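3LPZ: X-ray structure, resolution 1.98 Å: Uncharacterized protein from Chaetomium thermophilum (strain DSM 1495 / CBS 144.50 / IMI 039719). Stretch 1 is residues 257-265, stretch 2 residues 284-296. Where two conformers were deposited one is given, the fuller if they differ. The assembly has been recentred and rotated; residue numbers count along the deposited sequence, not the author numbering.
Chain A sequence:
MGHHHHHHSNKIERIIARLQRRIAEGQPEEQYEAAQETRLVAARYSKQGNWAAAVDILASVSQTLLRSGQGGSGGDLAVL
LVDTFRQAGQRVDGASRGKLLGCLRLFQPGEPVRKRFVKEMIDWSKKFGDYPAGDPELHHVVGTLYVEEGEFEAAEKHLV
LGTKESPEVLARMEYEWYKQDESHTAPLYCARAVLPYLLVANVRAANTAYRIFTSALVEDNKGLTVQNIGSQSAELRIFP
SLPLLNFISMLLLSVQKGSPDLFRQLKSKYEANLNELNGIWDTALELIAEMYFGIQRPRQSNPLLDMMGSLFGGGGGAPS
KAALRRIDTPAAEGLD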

# COMPACT_ATOMS: atom_id res chain seq x y z
N LYS A 257 13.38 20.60 8.45
CA LYS A 257 13.34 21.49 9.62
C LYS A 257 11.98 22.16 9.64
O LYS A 257 11.73 23.14 8.91
CB LYS A 257 14.50 22.50 9.67
CG LYS A 257 15.62 22.12 10.66
CD LYS A 257 15.28 22.48 12.13
CE LYS A 257 15.80 23.87 12.54
NZ LYS A 257 15.10 25.02 11.88
N GLY A 258 11.10 21.58 10.45
CA GLY A 258 9.68 21.88 10.42
C GLY A 258 9.27 23.24 10.93
O GLY A 258 8.49 23.34 11.87
N SER A 259 9.80 24.29 10.30
CA SER A 259 9.41 25.65 10.61
C SER A 259 8.03 25.90 10.00
O SER A 259 7.85 25.79 8.79
CB SER A 259 10.46 26.63 10.04
OG SER A 259 10.08 27.99 10.20
N PRO A 260 7.03 26.22 10.85
CA PRO A 260 5.69 26.56 10.36
C PRO A 260 5.70 27.73 9.36
O PRO A 260 4.86 27.77 8.46
CB PRO A 260 4.93 26.97 11.63
CG PRO A 260 5.73 26.42 12.77
CD PRO A 260 7.15 26.36 12.31
N ASP A 261 6.63 28.67 9.54
CA ASP A 261 6.85 29.79 8.62
C ASP A 261 7.05 29.33 7.18
O ASP A 261 6.52 29.93 6.24
CB ASP A 261 8.09 30.59 9.03
CG ASP A 261 7.94 31.27 10.38
OD1 ASP A 261 6.79 31.55 10.82
OD2 ASP A 261 9.00 31.53 11.01
N LEU A 262 7.84 28.27 7.02
CA LEU A 262 8.13 27.65 5.73
C LEU A 262 6.86 27.14 5.07
O LEU A 262 6.61 27.43 3.89
CB LEU A 262 9.06 26.46 5.93
CG LEU A 262 10.57 26.64 5.91
CD1 LEU A 262 11.26 25.48 6.68
CD2 LEU A 262 11.05 26.73 4.47
N PHE A 263 6.07 26.38 5.83
CA PHE A 263 4.84 25.77 5.33
C PHE A 263 3.84 26.83 4.93
O PHE A 263 3.19 26.72 3.88
CB PHE A 263 4.21 24.82 6.37
CG PHE A 263 3.01 24.08 5.85
CD1 PHE A 263 3.17 22.94 5.06
CD2 PHE A 263 1.72 24.55 6.09
CE1 PHE A 263 2.05 22.27 4.56
CE2 PHE A 263 0.61 23.90 5.58
CZ PHE A 263 0.77 22.75 4.82
N ARG A 264 3.72 27.86 5.77
CA ARG A 264 2.77 28.93 5.52
C ARG A 264 3.19 29.69 4.26
O ARG A 264 2.36 29.96 3.40
CB ARG A 264 2.64 29.86 6.73
CG ARG A 264 1.85 29.25 7.88
CD ARG A 264 1.49 30.29 8.96
NE ARG A 264 1.07 29.61 10.18
CZ ARG A 264 1.88 29.35 11.21
NH1 ARG A 264 3.15 29.74 11.19
NH2 ARG A 264 1.40 28.71 12.27
N GLN A 265 4.47 29.99 4.13
CA GLN A 265 4.95 30.71 2.93
C GLN A 265 4.74 29.92 1.63
O GLN A 265 4.42 30.51 0.62
CB GLN A 265 6.41 31.13 3.07
CG GLN A 265 6.88 32.03 1.94
CD GLN A 265 8.36 32.29 2.00
OE1 GLN A 265 9.05 31.79 2.89
NE2 GLN A 265 8.86 33.06 1.05
N ALA A 284 -4.85 15.89 3.18
CA ALA A 284 -3.44 15.51 3.22
C ALA A 284 -2.56 16.65 3.74
O ALA A 284 -1.68 16.43 4.57
CB ALA A 284 -2.94 15.05 1.85
N LEU A 285 -2.77 17.86 3.22
CA LEU A 285 -1.92 18.99 3.60
C LEU A 285 -2.15 19.41 5.04
O LEU A 285 -1.22 19.77 5.74
CB LEU A 285 -2.12 20.18 2.66
CG LEU A 285 -1.51 19.98 1.27
CD1 LEU A 285 -1.90 21.10 0.35
CD2 LEU A 285 0.04 19.83 1.36
N GLU A 286 -3.40 19.34 5.48
CA GLU A 286 -3.75 19.60 6.89
C GLU A 286 -3.06 18.64 7.83
O GLU A 286 -2.51 19.05 8.85
CB GLU A 286 -5.25 19.46 7.09
CG GLU A 286 -6.03 20.68 6.71
CD GLU A 286 -7.51 20.48 6.90
OE1 GLU A 286 -7.91 19.83 7.90
OE2 GLU A 286 -8.27 20.96 6.05
N LEU A 287 -3.08 17.36 7.49
CA LEU A 287 -2.43 16.33 8.32
C LEU A 287 -0.92 16.50 8.34
O LEU A 287 -0.28 16.37 9.39
CB LEU A 287 -2.82 14.91 7.89
CG LEU A 287 -4.14 14.41 8.48
CD1 LEU A 287 -4.53 13.10 7.83
CD2 LEU A 287 -4.07 14.23 10.00
N ILE A 288 -0.36 16.82 7.17
CA ILE A 288 1.06 17.11 7.04
C ILE A 288 1.49 18.36 7.85
O ILE A 288 2.50 18.32 8.54
CB ILE A 288 1.46 17.23 5.53
CG1 ILE A 288 1.48 15.83 4.89
CG2 ILE A 288 2.82 17.97 5.36
CD1 ILE A 288 1.52 15.82 3.36
N ALA A 289 0.72 19.45 7.76
CA ALA A 289 0.96 20.65 8.59
C ALA A 289 0.94 20.33 10.09
O ALA A 289 1.74 20.87 10.86
CB ALA A 289 -0.06 21.78 8.29
N GLU A 290 0.00 19.49 10.51
CA GLU A 290 -0.01 19.02 11.90
C GLU A 290 1.20 18.14 12.25
O GLU A 290 1.88 18.40 13.24
CB GLU A 290 -1.32 18.32 12.22
CG GLU A 290 -1.54 18.00 13.71
CD GLU A 290 -2.88 17.32 13.94
OE1 GLU A 290 -2.98 16.08 13.79
OE2 GLU A 290 -3.86 18.02 14.24
N MET A 291 1.48 17.13 11.42
CA MET A 291 2.53 16.15 11.70
C MET A 291 3.94 16.74 11.73
O MET A 291 4.75 16.40 12.59
CB MET A 291 2.49 15.02 10.68
CG MET A 291 1.25 14.17 10.75
SD MET A 291 1.18 12.99 9.40
CE MET A 291 2.29 11.71 10.02
N TYR A 292 4.24 17.62 10.78
CA TYR A 292 5.62 18.09 10.57
C TYR A 292 5.90 19.51 11.02
O TYR A 292 7.06 19.91 11.19
CB TYR A 292 6.02 17.92 9.09
CG TYR A 292 5.99 16.46 8.67
CD1 TYR A 292 7.05 15.62 8.95
CD2 TYR A 292 4.85 15.92 8.04
CE1 TYR A 292 7.03 14.25 8.59
CE2 TYR A 292 4.81 14.55 7.67
CZ TYR A 292 5.89 13.72 7.97
OH TYR A 292 5.86 12.38 7.61
N PHE A 293 4.84 20.29 11.18
CA PHE A 293 5.01 21.71 11.43
C PHE A 293 4.30 22.18 12.68
O PHE A 293 4.36 23.36 13.03
CB PHE A 293 4.59 22.52 10.20
CG PHE A 293 5.35 22.16 8.96
CD1 PHE A 293 6.66 22.61 8.78
CD2 PHE A 293 4.77 21.34 7.99
CE1 PHE A 293 7.37 22.26 7.63
CE2 PHE A 293 5.48 20.98 6.84
CZ PHE A 293 6.77 21.43 6.65
N GLY A 294 3.63 21.25 13.37
CA GLY A 294 2.91 21.57 14.60
C GLY A 294 1.73 22.52 14.40
O GLY A 294 1.26 23.13 15.35
N ILE A 295 1.24 22.65 13.17
CA ILE A 295 0.05 23.48 12.88
C ILE A 295 -1.22 22.66 13.08
O ILE A 295 -1.50 21.72 12.32
CB ILE A 295 0.11 24.08 11.47
CG1 ILE A 295 1.38 24.92 11.29
CG2 ILE A 295 -1.13 24.91 11.17
CD1 ILE A 295 1.77 25.18 9.83
N GLN A 296 -2.00 23.01 14.11
CA GLN A 296 -3.21 22.26 14.47
C GLN A 296 -4.24 22.32 13.35
O GLN A 296 -4.40 23.36 12.71
CB GLN A 296 -3.83 22.78 15.78
CG GLN A 296 -2.85 22.88 16.99
CD GLN A 296 -2.52 21.53 17.67
OE1 GLN A 296 -2.36 21.47 18.89
NE2 GLN A 296 -2.38 20.46 16.88

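The two stretches meet as helix against helix, 260-265 running nearly antiparallel to 284-293 at 160°, with axes no closer than 10.4 Å. No hydrogen bond crosses between them; the contact is held by shape and apolar surface, and F263, F293 and I295 supply most of it.

F263 is the centre. Its CA-to-CB bond points toward the second helix, and a t rotamer (chi1 -175°) with chi2 of 81° lays the ring along that helix, so one side chain reaches from L285 to I295. A289 sits beneath one ring face: its CB is 3.5 Å from F263 CE2 and 3.9 Å from the ring centroid, a CH-pi contact. The small methyl fits where F263 CA and A289 CA are only 7.2 Å apart. At the tip, F263 CZ lies 3.7 Å from L285 O, a backbone carbonyl already engaged by A289 N within its own helix.

F293 answers from the other side of the interface. Its CA-to-CB bond points sideways, and the m rotamer (chi1 -58°, chi2 -77°) places the ring so that F263 CB stands almost on its normal, 9° off and 3.8 Å from the centroid. The two rings themselves meet obliquely, planes at 34° and centroids 5.1 Å apart, with F263 CD1 3.5 Å from F293 CE2. The far part of the F293 ring runs along the turn that precedes the first helix, where CD1 comes within 3.4 Å of both G258 C and S259 O.

That turn comes close because G258 has no side chain. Its CA lies 3.4 Å from Y292 O in a CA-H...O contact, and an ideal CB there would fall 2.1 Å from the same oxygen, a clash. S259 then takes the N-cap position and P260 opens the helix; P260 CG packs 3.4 Å from F293 O.

After F293 the second helix ends. G294 adopts positive phi (65°), a conformation glycine favours, and the chain turns so that I295 N bonds to A289 O at 3.0 Å while the I295 CA-to-CB bond points toward the first stretch. With chi1 m and chi2 t, I295 brings CD1 to 3.8 Å from F263 CD2 and 4.1 Å from P260 CB. R264 starts sideways, but its extended m, t, t chain brings the guanidinium back over I295: CD1 lies over one face of the group, and NH2 is 3.9 Å from I295 CG1. The flat, charged group thus covers an apolar side chain while R264 itself remains exposed.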